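Local coordinates for halocarboxylic acid dehalogenase DehI (Pseudomonas putida, PDB 3BJX), which is a haloacid dehalogenase that probably hydrolyses the carbon-halogen bond of alpha-haloacids, at residues V121-A124 and F125-G128; Y232-K235 and S236-L239; Q281-I284 and A285-I289; I291-I294 and T295-D299. One frame throughout, in Å; residues are numbered along the deposited sequence.

Contact 1 of 4, residues V121-A124 and F125-G128; sequences VLYA and FNYG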
ATOM      1  N   VAL A 121      21.131   4.764 -17.874  1.00 17.52           N
ATOM      2  CA  VAL A 121      19.872   4.188 -17.404  1.00 15.43           C
ATOM      3  C   VAL A 121      19.610   4.578 -15.952  1.00 15.93           C
ATOM      4  O   VAL A 121      18.536   5.086 -15.612  1.00 17.40           O
ATOM      5  CB  VAL A 121      19.909   2.614 -17.535  1.00 14.60           C
ATOM      6  CG1 VAL A 121      18.745   1.935 -16.762  1.00 13.47           C
ATOM      7  CG2 VAL A 121      19.959   2.194 -19.011  1.00 11.38           C
ATOM      8  N   LEU A 122      20.597   4.354 -15.089  1.00 16.00           N
ATOM      9  CA  LEU A 122      20.447   4.722 -13.688  1.00 15.86           C
ATOM     10  C   LEU A 122      20.050   6.210 -13.553  1.00 15.96           C
ATOM     11  O   LEU A 122      19.135   6.543 -12.784  1.00 17.66           O
ATOM     12  CB  LEU A 122      21.709   4.372 -12.882  1.00 15.65           C
ATOM     13  CG  LEU A 122      22.109   2.902 -12.648  1.00 14.76           C
ATOM     14  CD1 LEU A 122      23.531   2.819 -12.071  1.00 12.16           C
ATOM     15  CD2 LEU A 122      21.131   2.184 -11.738  1.00 13.09           C
ATOM     16  N   TYR A 123      20.686   7.081 -14.341  1.00 15.00           N
ATOM     17  CA  TYR A 123      20.438   8.545 -14.286  1.00 13.93           C
ATOM     18  C   TYR A 123      19.066   8.980 -14.777  1.00 13.91           C
ATOM     19  O   TYR A 123      18.463   9.909 -14.210  1.00 15.06           O
ATOM     20  CB  TYR A 123      21.518   9.307 -15.062  1.00 15.81           C
ATOM     21  CG  TYR A 123      22.831   9.473 -14.310  1.00 16.68           C
ATOM     22  CD1 TYR A 123      23.216   8.550 -13.312  1.00 17.62           C
ATOM     23  CD2 TYR A 123      23.687  10.518 -14.597  1.00 14.91           C
ATOM     24  CE1 TYR A 123      24.399   8.674 -12.627  1.00 17.31           C
ATOM     25  CE2 TYR A 123      24.881  10.649 -13.910  1.00 17.66           C
ATOM     26  CZ  TYR A 123      25.224   9.713 -12.924  1.00 17.27           C
ATOM     27  OH  TYR A 123      26.389   9.816 -12.227  1.00 18.11           O
ATOM     28  N   ALA A 124      18.578   8.346 -15.844  1.00 12.51           N
ATOM     29  CA  ALA A 124      17.252   8.654 -16.363  1.00 13.72           C
ATOM     30  C   ALA A 124      16.196   8.360 -15.313  1.00 14.76           C
ATOM     31  O   ALA A 124      15.174   9.053 -15.242  1.00 18.62           O
ATOM     32  CB  ALA A 124      16.957   7.851 -17.645  1.00 14.15           C
ATOM     33  N   PHE A 125      16.421   7.305 -14.538  1.00 13.95           N
ATOM     34  CA  PHE A 125      15.485   6.873 -13.523  1.00 14.39           C
ATOM     35  C   PHE A 125      15.593   7.709 -12.280  1.00 15.25           C
ATOM     36  O   PHE A 125      14.564   8.085 -11.737  1.00 15.98           O
ATOM     37  CB  PHE A 125      15.639   5.385 -13.184  1.00 14.38           C
ATOM     38  CG  PHE A 125      14.982   4.488 -14.176  1.00 13.60           C
ATOM     39  CD1 PHE A 125      13.621   4.328 -14.167  1.00 11.56           C
ATOM     40  CD2 PHE A 125      15.729   3.842 -15.154  1.00 12.60           C
ATOM     41  CE1 PHE A 125      13.008   3.522 -15.104  1.00 12.75           C
ATOM     42  CE2 PHE A 125      15.112   3.048 -16.090  1.00 12.30           C
ATOM     43  CZ  PHE A 125      13.758   2.894 -16.077  1.00 12.41           C
ATOM     44  N   ASN A 126      16.825   7.975 -11.826  1.00 16.56           N
ATOM     45  CA  ASN A 126      17.082   8.948 -10.752  1.00 15.99           C
ATOM     46  C   ASN A 126      16.373  10.265 -10.963  1.00 16.12           C
ATOM     47  O   ASN A 126      15.874  10.843 -10.009  1.00 16.29           O
ATOM     48  CB  ASN A 126      18.585   9.189 -10.556  1.00 16.54           C
ATOM     49  CG  ASN A 126      19.284   7.974 -10.028  1.00 17.16           C
ATOM     50  OD1 ASN A 126      18.615   7.041  -9.576  1.00 18.37           O
ATOM     51  ND2 ASN A 126      20.621   7.948 -10.097  1.00 14.51           N
ATOM     52  N   TYR A 127      16.331  10.721 -12.217  1.00 16.50           N
ATOM     53  CA  TYR A 127      15.643  11.952 -12.584  1.00 16.65           C
ATOM     54  C   TYR A 127      14.115  11.858 -12.541  1.00 17.06           C
ATOM     55  O   TYR A 127      13.458  12.753 -12.013  1.00 17.53           O
ATOM     56  CB  TYR A 127      16.092  12.459 -13.967  1.00 17.82           C
ATOM     57  CG  TYR A 127      15.397  13.734 -14.351  1.00 17.45           C
ATOM     58  CD1 TYR A 127      15.779  14.940 -13.776  1.00 17.91           C
ATOM     59  CD2 TYR A 127      14.337  13.737 -15.246  1.00 18.10           C
ATOM     60  CE1 TYR A 127      15.142  16.124 -14.092  1.00 17.47           C
ATOM     61  CE2 TYR A 127      13.671  14.932 -15.573  1.00 18.52           C
ATOM     62  CZ  TYR A 127      14.091  16.129 -14.985  1.00 18.62           C
ATOM     63  OH  TYR A 127      13.478  17.345 -15.267  1.00 17.26           O
ATOM     64  N   GLY A 128      13.544  10.802 -13.121  1.00 15.76           N
ATOM     65  CA  GLY A 128      12.099  10.721 -13.200  1.00 13.94           C
ATOM     66  C   GLY A 128      11.403  10.130 -11.993  1.00 12.98           C
ATOM     67  O   GLY A 128      10.226  10.384 -11.783  1.00 13.04           O
TER
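The Phe125 ring lies beside the Val121 side chain, an i to i+4 neighbour on the alpha helix. The two side chains run alongside each other and point the same way. The touching atoms are CG1 of Val121 and CE2 of Phe125, 3.9 Å apart. Phe125 CG sits beside its own backbone N (chi1 -80°), which swings the ring back toward the preceding turn. This also carries the ring edge to the Val121 carbonyl. O of Val121 lies near the ring plane, 3.1 Å from CD2 of Phe125. The same oxygen accepts the backbone bond from Phe125 N at 3.2 Å. It therefore meets both an amide and an aromatic C-H edge.

Asn126 folds back in a similar way. Its CG comes within 3.1 Å of Leu122 O, while the backbone N of Asn126 bonds to that oxygen at 2.9 Å and almost straight (173°). The amide group itself does not bond to Leu122 O. Its ND2 is turned to Thr295 instead. ND2 of Asn126 also passes 4.2 Å from CD1 of Tyr123, with the amide and ring planes 33° apart. The Tyr123 hydroxyl reaches Asp299. The Tyr127 hydroxyl bonds to Glu81, Arg46 and Lys131.

This turn belongs to the long helix 112-143, and most of its residues are buried. Val121 and Phe125 face helix 203-208 at Ala207, and the Phe125 ring also meets that of Trp49. Leu122, Tyr123 and Asn126 face helix 267-299. The turn thus packs against two helices, with different faces turned to each.

Contact 2 of 4, residues Y232-K235 and S236-L239; sequences YDAK and SREL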
ATOM      1  N   TYR A 232      16.133   1.769   5.832  1.00 19.86           N
ATOM      2  CA  TYR A 232      15.518   1.828   4.493  1.00 16.84           C
ATOM      3  C   TYR A 232      14.005   2.108   4.560  1.00 17.22           C
ATOM      4  O   TYR A 232      13.475   2.945   3.814  1.00 16.83           O
ATOM      5  CB  TYR A 232      15.802   0.528   3.739  1.00 13.19           C
ATOM      6  CG  TYR A 232      15.262   0.470   2.325  1.00 12.70           C
ATOM      7  CD1 TYR A 232      16.086   0.747   1.233  1.00 11.79           C
ATOM      8  CD2 TYR A 232      13.926   0.103   2.078  1.00 11.37           C
ATOM      9  CE1 TYR A 232      15.603   0.677  -0.036  1.00 11.72           C
ATOM     10  CE2 TYR A 232      13.440   0.032   0.820  1.00 10.51           C
ATOM     11  CZ  TYR A 232      14.269   0.334  -0.243  1.00 12.23           C
ATOM     12  OH  TYR A 232      13.769   0.277  -1.531  1.00 11.26           O
ATOM     13  N   ASP A 233      13.321   1.402   5.452  1.00 16.48           N
ATOM     14  CA  ASP A 233      11.897   1.600   5.653  1.00 16.02           C
ATOM     15  C   ASP A 233      11.644   3.023   6.147  1.00 15.09           C
ATOM     16  O   ASP A 233      10.740   3.702   5.656  1.00 15.38           O
ATOM     17  CB  ASP A 233      11.332   0.563   6.641  1.00 16.62           C
ATOM     18  CG  ASP A 233      11.122  -0.827   6.015  1.00 17.53           C
ATOM     19  OD1 ASP A 233      11.251  -0.999   4.780  1.00 18.91           O
ATOM     20  OD2 ASP A 233      10.839  -1.774   6.780  1.00 16.51           O
ATOM     21  N   ALA A 234      12.472   3.478   7.090  1.00 13.91           N
ATOM     22  CA  ALA A 234      12.366   4.836   7.629  1.00 13.17           C
ATOM     23  C   ALA A 234      12.543   5.923   6.570  1.00 12.30           C
ATOM     24  O   ALA A 234      11.854   6.946   6.592  1.00 14.63           O
ATOM     25  CB  ALA A 234      13.355   5.033   8.773  1.00 12.74           C
ATOM     26  N   LYS A 235      13.471   5.701   5.653  1.00 11.19           N
ATOM     27  CA  LYS A 235      13.730   6.624   4.563  1.00 12.25           C
ATOM     28  C   LYS A 235      12.568   6.673   3.560  1.00 12.99           C
ATOM     29  O   LYS A 235      12.231   7.752   3.080  1.00 14.09           O
ATOM     30  CB  LYS A 235      15.039   6.239   3.846  1.00 12.60           C
ATOM     31  CG  LYS A 235      15.420   7.135   2.681  1.00 11.93           C
ATOM     32  CD  LYS A 235      15.591   8.551   3.117  1.00 15.00           C
ATOM     33  CE  LYS A 235      16.880   8.786   3.914  1.00 16.48           C
ATOM     34  NZ  LYS A 235      16.954  10.226   4.362  1.00 18.21           N
ATOM     35  N   SER A 236      11.990   5.506   3.245  1.00 12.73           N
ATOM     36  CA  SER A 236      10.781   5.410   2.437  1.00 13.93           C
ATOM     37  C   SER A 236       9.577   6.157   3.056  1.00 15.07           C
ATOM     38  O   SER A 236       8.926   6.956   2.376  1.00 13.56           O
ATOM     39  CB  SER A 236      10.452   3.939   2.154  1.00 13.71           C
ATOM     40  OG  SER A 236       9.324   3.837   1.300  1.00 13.73           O
ATOM     41  N   ARG A 237       9.306   5.922   4.344  1.00 16.64           N
ATOM     42  CA  ARG A 237       8.284   6.680   5.075  1.00 17.89           C
ATOM     43  C   ARG A 237       8.511   8.209   4.954  1.00 17.41           C
ATOM     44  O   ARG A 237       7.573   8.964   4.706  1.00 17.79           O
ATOM     45  CB  ARG A 237       8.185   6.202   6.532  1.00 19.09           C
ATOM     46  CG  ARG A 237       6.993   5.198   6.788  1.00 23.35           C
ATOM     47  CD  ARG A 237       7.256   4.047   7.811  1.00 21.84           C
ATOM     48  NE  ARG A 237       8.176   4.395   8.900  1.00 22.80           N
ATOM     49  CZ  ARG A 237       9.050   3.544   9.453  1.00 24.10           C
ATOM     50  NH1 ARG A 237       9.165   2.279   9.040  1.00 24.07           N
ATOM     51  NH2 ARG A 237       9.841   3.967  10.419  1.00 24.67           N
ATOM     52  N   GLU A 238       9.764   8.643   5.057  1.00 15.52           N
ATOM     53  CA  GLU A 238      10.119  10.065   4.917  1.00 17.01           C
ATOM     54  C   GLU A 238       9.822  10.662   3.533  1.00 15.88           C
ATOM     55  O   GLU A 238       9.344  11.785   3.431  1.00 16.31           O
ATOM     56  CB  GLU A 238      11.594  10.282   5.286  1.00 17.41           C
ATOM     57  CG  GLU A 238      12.190  11.579   4.758  1.00 19.93           C
ATOM     58  CD  GLU A 238      13.664  11.664   5.030  1.00 20.15           C
ATOM     59  OE1 GLU A 238      14.117  10.889   5.890  1.00 22.40           O
ATOM     60  OE2 GLU A 238      14.357  12.488   4.399  1.00 19.29           O
ATOM     61  N   LEU A 239      10.114   9.905   2.481  1.00 15.20           N
ATOM     62  CA  LEU A 239       9.782  10.295   1.123  1.00 14.11           C
ATOM     63  C   LEU A 239       8.296  10.339   0.885  1.00 14.50           C
ATOM     64  O   LEU A 239       7.802  11.321   0.331  1.00 15.70           O
ATOM     65  CB  LEU A 239      10.420   9.333   0.123  1.00 14.83           C
ATOM     66  CG  LEU A 239      11.636   9.829  -0.641  1.00 14.11           C
ATOM     67  CD1 LEU A 239      12.618  10.475   0.290  1.00 12.18           C
ATOM     68  CD2 LEU A 239      12.266   8.651  -1.406  1.00 14.09           C
TER
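Lys235 and Glu238 form a salt bridge within one turn, three residues apart. NZ of Lys235 lies 3.3 Å from OE1 of Glu238 and approaches it from above the carboxylate plane. A second, weak bond runs from NZ of Lys235 to OE2 of Glu238 at 3.4 Å. The two side chains lie alongside each other. The lysine chain bends at chi2 (59°) and chi3 (74°), which curls its amine round to the extended glutamate. Both charged ends have a further partner in Arg90: NZ donates to its carbonyl, and OE2 forms a salt bridge with its guanidinium. An alanine in place of Lys235 would probably leave Glu238 more dependent on Arg90 and the Arg90 carbonyl short of a donor.

Arg237 folds back on the other side of the turn. One face of its guanidinium covers the backbone of Asp233 and Ala234, with CZ of Arg237 4.0 Å from CA of Ala234. NH1 of Arg237, 3.7 Å from CB of Asp233, is buried with no hydrogen-bond partner in the model. The carboxylate of Asp233 instead pairs with Arg237 of the second subunit and with Arg228. Backbone bonds hold the turn beneath, such as Arg237 N to Asp233 O at 3.0 Å.

The Lys235-Glu238 pair is a classic i to i+3 salt bridge of an alpha helix. Here it lies on helix 230-248, which also brings Asp233 and Arg237 to the subunit interface.

Contact 3 of 4, residues Q281-I284 and A285-I289; sequences QRFI and ADITI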
ATOM      1  N   GLN A 281       2.571   4.940  -4.162  1.00 14.11           N
ATOM      2  CA  GLN A 281       3.316   5.894  -3.305  1.00 11.88           C
ATOM      3  C   GLN A 281       4.542   5.227  -2.673  1.00 12.43           C
ATOM      4  O   GLN A 281       5.650   5.754  -2.747  1.00 13.01           O
ATOM      5  CB  GLN A 281       2.428   6.480  -2.207  1.00  9.91           C
ATOM      6  CG  GLN A 281       1.213   7.241  -2.691  1.00  7.97           C
ATOM      7  CD  GLN A 281       0.424   7.842  -1.562  1.00  7.80           C
ATOM      8  OE1 GLN A 281      -0.606   7.306  -1.134  1.00 10.05           O
ATOM      9  NE2 GLN A 281       0.885   8.961  -1.071  1.00  6.22           N
ATOM     10  N   ARG A 282       4.333   4.050  -2.079  1.00 12.80           N
ATOM     11  CA  ARG A 282       5.389   3.330  -1.361  1.00 13.24           C
ATOM     12  C   ARG A 282       6.355   2.649  -2.319  1.00 13.37           C
ATOM     13  O   ARG A 282       7.551   2.562  -2.035  1.00 14.58           O
ATOM     14  CB  ARG A 282       4.790   2.283  -0.407  1.00 12.20           C
ATOM     15  CG  ARG A 282       4.221   2.822   0.871  1.00 10.67           C
ATOM     16  CD  ARG A 282       2.842   3.430   0.696  1.00 11.02           C
ATOM     17  NE  ARG A 282       2.355   3.969   1.959  1.00  9.69           N
ATOM     18  CZ  ARG A 282       1.324   4.791   2.078  1.00  9.44           C
ATOM     19  NH1 ARG A 282       0.609   5.132   1.007  1.00  8.37           N
ATOM     20  NH2 ARG A 282       0.979   5.237   3.284  1.00  8.71           N
ATOM     21  N   PHE A 283       5.830   2.178  -3.446  1.00 13.62           N
ATOM     22  CA  PHE A 283       6.615   1.460  -4.442  1.00 13.15           C
ATOM     23  C   PHE A 283       7.653   2.380  -5.049  1.00 12.86           C
ATOM     24  O   PHE A 283       8.858   2.044  -5.067  1.00 10.54           O
ATOM     25  CB  PHE A 283       5.699   0.834  -5.507  1.00 12.85           C
ATOM     26  CG  PHE A 283       6.436   0.077  -6.603  1.00 12.55           C
ATOM     27  CD1 PHE A 283       6.511  -1.308  -6.576  1.00 12.42           C
ATOM     28  CD2 PHE A 283       7.037   0.751  -7.660  1.00 13.45           C
ATOM     29  CE1 PHE A 283       7.172  -2.015  -7.565  1.00 11.64           C
ATOM     30  CE2 PHE A 283       7.707   0.054  -8.669  1.00 12.58           C
ATOM     31  CZ  PHE A 283       7.775  -1.331  -8.612  1.00 12.14           C
ATOM     32  N   ILE A 284       7.184   3.543  -5.527  1.00 14.45           N
ATOM     33  CA  ILE A 284       8.045   4.575  -6.118  1.00 12.95           C
ATOM     34  C   ILE A 284       9.049   5.092  -5.100  1.00 13.38           C
ATOM     35  O   ILE A 284      10.244   5.181  -5.406  1.00 14.42           O
ATOM     36  CB  ILE A 284       7.274   5.800  -6.642  1.00 13.81           C
ATOM     37  CG1 ILE A 284       6.055   5.406  -7.481  1.00 14.10           C
ATOM     38  CG2 ILE A 284       8.247   6.743  -7.409  1.00 13.96           C
ATOM     39  CD1 ILE A 284       6.342   5.004  -8.864  1.00 15.22           C
ATOM     40  N   ALA A 285       8.581   5.472  -3.910  1.00 13.31           N
ATOM     41  CA  ALA A 285       9.513   5.814  -2.810  1.00 13.24           C
ATOM     42  C   ALA A 285      10.606   4.745  -2.670  1.00 14.60           C
ATOM     43  O   ALA A 285      11.795   5.079  -2.698  1.00 18.35           O
ATOM     44  CB  ALA A 285       8.795   6.038  -1.488  1.00  8.98           C
ATOM     45  N   ASP A 286      10.222   3.470  -2.549  1.00 14.23           N
ATOM     46  CA  ASP A 286      11.207   2.393  -2.360  1.00 14.54           C
ATOM     47  C   ASP A 286      12.188   2.367  -3.513  1.00 15.78           C
ATOM     48  O   ASP A 286      13.404   2.240  -3.288  1.00 16.64           O
ATOM     49  CB  ASP A 286      10.550   1.008  -2.304  1.00 14.13           C
ATOM     50  CG  ASP A 286       9.637   0.819  -1.105  1.00 14.92           C
ATOM     51  OD1 ASP A 286       9.700   1.579  -0.123  1.00 13.76           O
ATOM     52  OD2 ASP A 286       8.841  -0.130  -1.153  1.00 16.77           O
ATOM     53  N   ILE A 287      11.654   2.437  -4.741  1.00 15.51           N
ATOM     54  CA  ILE A 287      12.479   2.342  -5.939  1.00 15.47           C
ATOM     55  C   ILE A 287      13.349   3.573  -6.080  1.00 15.48           C
ATOM     56  O   ILE A 287      14.523   3.449  -6.444  1.00 17.13           O
ATOM     57  CB  ILE A 287      11.672   2.067  -7.260  1.00 15.84           C
ATOM     58  CG1 ILE A 287      10.873   0.751  -7.185  1.00 15.24           C
ATOM     59  CG2 ILE A 287      12.612   2.010  -8.454  1.00 14.38           C
ATOM     60  CD1 ILE A 287      11.708  -0.518  -6.983  1.00 13.99           C
ATOM     61  N   THR A 288      12.791   4.751  -5.790  1.00 15.69           N
ATOM     62  CA  THR A 288      13.580   5.977  -5.764  1.00 14.61           C
ATOM     63  C   THR A 288      14.848   5.784  -4.904  1.00 16.09           C
ATOM     64  O   THR A 288      15.961   6.138  -5.324  1.00 17.18           O
ATOM     65  CB  THR A 288      12.767   7.250  -5.294  1.00 13.99           C
ATOM     66  OG1 THR A 288      11.744   7.581  -6.245  1.00 12.48           O
ATOM     67  CG2 THR A 288      13.700   8.463  -5.198  1.00 12.07           C
ATOM     68  N   ILE A 289      14.682   5.214  -3.714  1.00 15.38           N
ATOM     69  CA  ILE A 289      15.819   4.940  -2.828  1.00 14.33           C
ATOM     70  C   ILE A 289      16.800   3.888  -3.350  1.00 14.39           C
ATOM     71  O   ILE A 289      18.014   4.075  -3.243  1.00 15.28           O
ATOM     72  CB  ILE A 289      15.335   4.512  -1.398  1.00 12.50           C
ATOM     73  CG1 ILE A 289      14.550   5.644  -0.731  1.00 13.03           C
ATOM     74  CG2 ILE A 289      16.503   4.098  -0.523  1.00 12.52           C
ATOM     75  CD1 ILE A 289      13.638   5.139   0.375  1.00  8.59           C
TER
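Phe283 and Ile287 stand side by side on one face of the helix and point the same way. CG1 of Ile287 comes over one face of the Phe283 ring, 4.0 Å from its centroid and 30° off the ring normal. This is a CH-pi contact. The nearest ring atom is CE2 of Phe283, 3.6 Å from CG1 of Ile287. Phe283 holds its CG opposite the backbone N (chi1 179°). The ring stands out from the helix with one face turned to Ile287.

Thr288 crosses Ile284 at a slant. Its hydroxyl turns back and donates to the carbonyl of Ile284, with OG1 of Thr288 3.0 Å from O of Ile284. It comes from 51° above the carbonyl plane. Thr288 N bonds to the same oxygen, so two donors grip it. CG2 of Ile284 also meets OG1 of Thr288 at 3.8 Å.

The Asp286 carboxylate points to other partners. OD2 forms a salt bridge with Arg228 and a bond with His198, and OD1 bonds to Ser236. An asparagine in its place would probably leave Arg228 without its opposite charge on this helix.

Helix 267-299 is buried here between several neighbours. Ile284, Ile287 and Thr288 face helix 112-143, at Leu133 and Asn129. Ala285 and Ile289 face helix 230-248. Ile287 also touches helix 203-208.

Contact 4 of 4, residues I291-I294 and T295-D299; sequences IIHI and TECLD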
ATOM      1  N   ILE A 291      17.606   2.721  -6.317  1.00 13.68           N
ATOM      2  CA  ILE A 291      18.346   3.070  -7.539  1.00 14.15           C
ATOM      3  C   ILE A 291      19.335   4.193  -7.280  1.00 14.86           C
ATOM      4  O   ILE A 291      20.447   4.169  -7.801  1.00 16.13           O
ATOM      5  CB  ILE A 291      17.377   3.391  -8.744  1.00 13.97           C
ATOM      6  CG1 ILE A 291      16.480   2.176  -9.042  1.00 12.48           C
ATOM      7  CG2 ILE A 291      18.134   3.847  -9.984  1.00 12.27           C
ATOM      8  CD1 ILE A 291      17.186   0.932  -9.487  1.00 15.37           C
ATOM      9  N   ILE A 292      18.943   5.161  -6.455  1.00 15.13           N
ATOM     10  CA  ILE A 292      19.895   6.158  -6.008  1.00 16.29           C
ATOM     11  C   ILE A 292      20.991   5.492  -5.182  1.00 17.35           C
ATOM     12  O   ILE A 292      22.153   5.862  -5.306  1.00 17.40           O
ATOM     13  CB  ILE A 292      19.209   7.338  -5.241  1.00 16.97           C
ATOM     14  CG1 ILE A 292      18.544   8.284  -6.247  1.00 15.52           C
ATOM     15  CG2 ILE A 292      20.218   8.119  -4.372  1.00 14.77           C
ATOM     16  CD1 ILE A 292      17.785   9.376  -5.627  1.00 17.64           C
ATOM     17  N   HIS A 293      20.628   4.501  -4.356  1.00 18.46           N
ATOM     18  CA  HIS A 293      21.643   3.712  -3.655  1.00 17.68           C
ATOM     19  C   HIS A 293      22.640   3.034  -4.564  1.00 17.52           C
ATOM     20  O   HIS A 293      23.833   3.155  -4.345  1.00 20.96           O
ATOM     21  CB  HIS A 293      21.057   2.675  -2.705  1.00 17.12           C
ATOM     22  CG  HIS A 293      22.073   2.132  -1.746  1.00 16.61           C
ATOM     23  ND1 HIS A 293      22.748   2.937  -0.851  1.00 14.12           N
ATOM     24  CD2 HIS A 293      22.551   0.877  -1.563  1.00 14.37           C
ATOM     25  CE1 HIS A 293      23.586   2.194  -0.149  1.00 14.16           C
ATOM     26  NE2 HIS A 293      23.488   0.944  -0.565  1.00 13.16           N
ATOM     27  N   ILE A 294      22.165   2.327  -5.580  1.00 17.07           N
ATOM     28  CA  ILE A 294      23.054   1.717  -6.573  1.00 14.38           C
ATOM     29  C   ILE A 294      23.936   2.780  -7.246  1.00 15.48           C
ATOM     30  O   ILE A 294      25.137   2.611  -7.366  1.00 15.04           O
ATOM     31  CB  ILE A 294      22.225   0.947  -7.633  1.00 14.15           C
ATOM     32  CG1 ILE A 294      21.633  -0.333  -7.029  1.00 11.98           C
ATOM     33  CG2 ILE A 294      23.045   0.632  -8.881  1.00 11.45           C
ATOM     34  CD1 ILE A 294      20.421  -0.907  -7.797  1.00 11.08           C
ATOM     35  N   THR A 295      23.325   3.880  -7.675  1.00 16.55           N
ATOM     36  CA  THR A 295      24.058   5.007  -8.263  1.00 17.33           C
ATOM     37  C   THR A 295      25.170   5.525  -7.370  1.00 18.85           C
ATOM     38  O   THR A 295      26.266   5.820  -7.853  1.00 18.79           O
ATOM     39  CB  THR A 295      23.113   6.149  -8.634  1.00 15.82           C
ATOM     40  OG1 THR A 295      22.001   5.602  -9.358  1.00 15.92           O
ATOM     41  CG2 THR A 295      23.807   7.177  -9.513  1.00 15.25           C
ATOM     42  N   GLU A 296      24.891   5.613  -6.072  1.00 20.34           N
ATOM     43  CA  GLU A 296      25.854   6.099  -5.095  1.00 20.73           C
ATOM     44  C   GLU A 296      27.047   5.143  -4.946  1.00 20.96           C
ATOM     45  O   GLU A 296      28.182   5.578  -4.762  1.00 21.37           O
ATOM     46  CB  GLU A 296      25.164   6.315  -3.748  1.00 21.50           C
ATOM     47  CG  GLU A 296      26.015   7.033  -2.709  1.00 21.59           C
ATOM     48  CD  GLU A 296      25.411   7.015  -1.314  1.00 22.58           C
ATOM     49  OE1 GLU A 296      24.188   6.764  -1.140  1.00 22.70           O
ATOM     50  OE2 GLU A 296      26.186   7.249  -0.370  1.00 23.02           O
ATOM     51  N   CYS A 297      26.778   3.842  -5.007  1.00 20.67           N
ATOM     52  CA  CYS A 297      27.820   2.834  -4.931  1.00 20.27           C
ATOM     53  C   CYS A 297      28.688   2.901  -6.156  1.00 21.44           C
ATOM     54  O   CYS A 297      29.834   2.475  -6.112  1.00 22.38           O
ATOM     55  CB  CYS A 297      27.224   1.439  -4.837  1.00 21.21           C
ATOM     56  SG  CYS A 297      26.515   1.018  -3.237  1.00 17.74           S
ATOM     57  N   LEU A 298      28.140   3.444  -7.247  1.00 21.87           N
ATOM     58  CA  LEU A 298      28.873   3.571  -8.501  1.00 21.05           C
ATOM     59  C   LEU A 298      29.677   4.871  -8.591  1.00 22.68           C
ATOM     60  O   LEU A 298      30.874   4.828  -8.875  1.00 22.68           O
ATOM     61  CB  LEU A 298      27.939   3.442  -9.707  1.00 19.84           C
ATOM     62  CG  LEU A 298      28.632   3.278 -11.071  1.00 20.06           C
ATOM     63  CD1 LEU A 298      29.330   1.929 -11.168  1.00 17.38           C
ATOM     64  CD2 LEU A 298      27.659   3.477 -12.249  1.00 18.49           C
ATOM     65  N   ASP A 299      29.011   6.003  -8.348  1.00 22.61           N
ATOM     66  CA  ASP A 299      29.565   7.333  -8.618  1.00 23.60           C
ATOM     67  C   ASP A 299      29.737   8.227  -7.382  1.00 24.41           C
ATOM     68  O   ASP A 299      30.329   9.303  -7.488  1.00 25.64           O
ATOM     69  CB  ASP A 299      28.656   8.098  -9.584  1.00 23.50           C
ATOM     70  CG  ASP A 299      28.608   7.503 -10.972  1.00 24.97           C
ATOM     71  OD1 ASP A 299      29.490   6.706 -11.378  1.00 25.50           O
ATOM     72  OD2 ASP A 299      27.653   7.857 -11.679  1.00 25.48           O
TER
HETATM   73  O   HOH W   1      21.875   5.632  -0.631  1.00  8.97           O
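His293 and Cys297 meet because of their first torsions. The histidine holds CG opposite its backbone N (chi1 -165°), and the cysteine holds SG beside its own. The sulfur then sits over one face of the ring, 4.3 Å from its centroid and 23° off the normal. It lies toward the rim, with SG of Cys297 4.0 Å from NE2 of His293.

Thr295 is turned in the same sense as Cys297 (chi1 -48°). This aims its hydroxyl back at Ile291, where OG1 of Thr295 donates to O of Ile291 at 2.6 Å. The backbone N of Thr295 bonds to the same O of Ile291 at 2.9 Å. The two donors arrive from opposite faces of the carbonyl plane.

A water joins His293 to Glu296. It lies in the ring plane at the edge, 2.8 Å from ND1 of His293, and donates to OE1 of Glu296 at 2.6 Å. The ring and carboxylate planes are nearly perpendicular. Ile294 and Cys297 pack against Val222 of helix 212-223 and Leu101 of helix 101-107.

The chemistry is mixed. The sulfur covers a ring face while the water holds ND1 at the edge, which probably limits the turning of the imidazole. The carboxylate, with OE1 of Glu296 4.1 Å from ND1 of His293, would probably make a positive ring easier to bear.

Contact 1 comes first along the chain, on helix 112-143. Contact 2 follows on helix 230-248. Contacts 3 and 4 come last, and both lie on helix 267-299. Their centres are 15 Å apart, and their segments adjoin in sequence. Helix 267-299 touches both other helices. Contact 4 meets contact 1, with centres 11 Å apart. Contact 3 meets contact 2, with centres 9 Å apart. Contacts 1 and 2 do not touch, and their centres are 19 Å apart. The late helix therefore links two earlier ones in this all-helical fold. It joins the protein interior to helix 230-248, which carries part of the subunit interface.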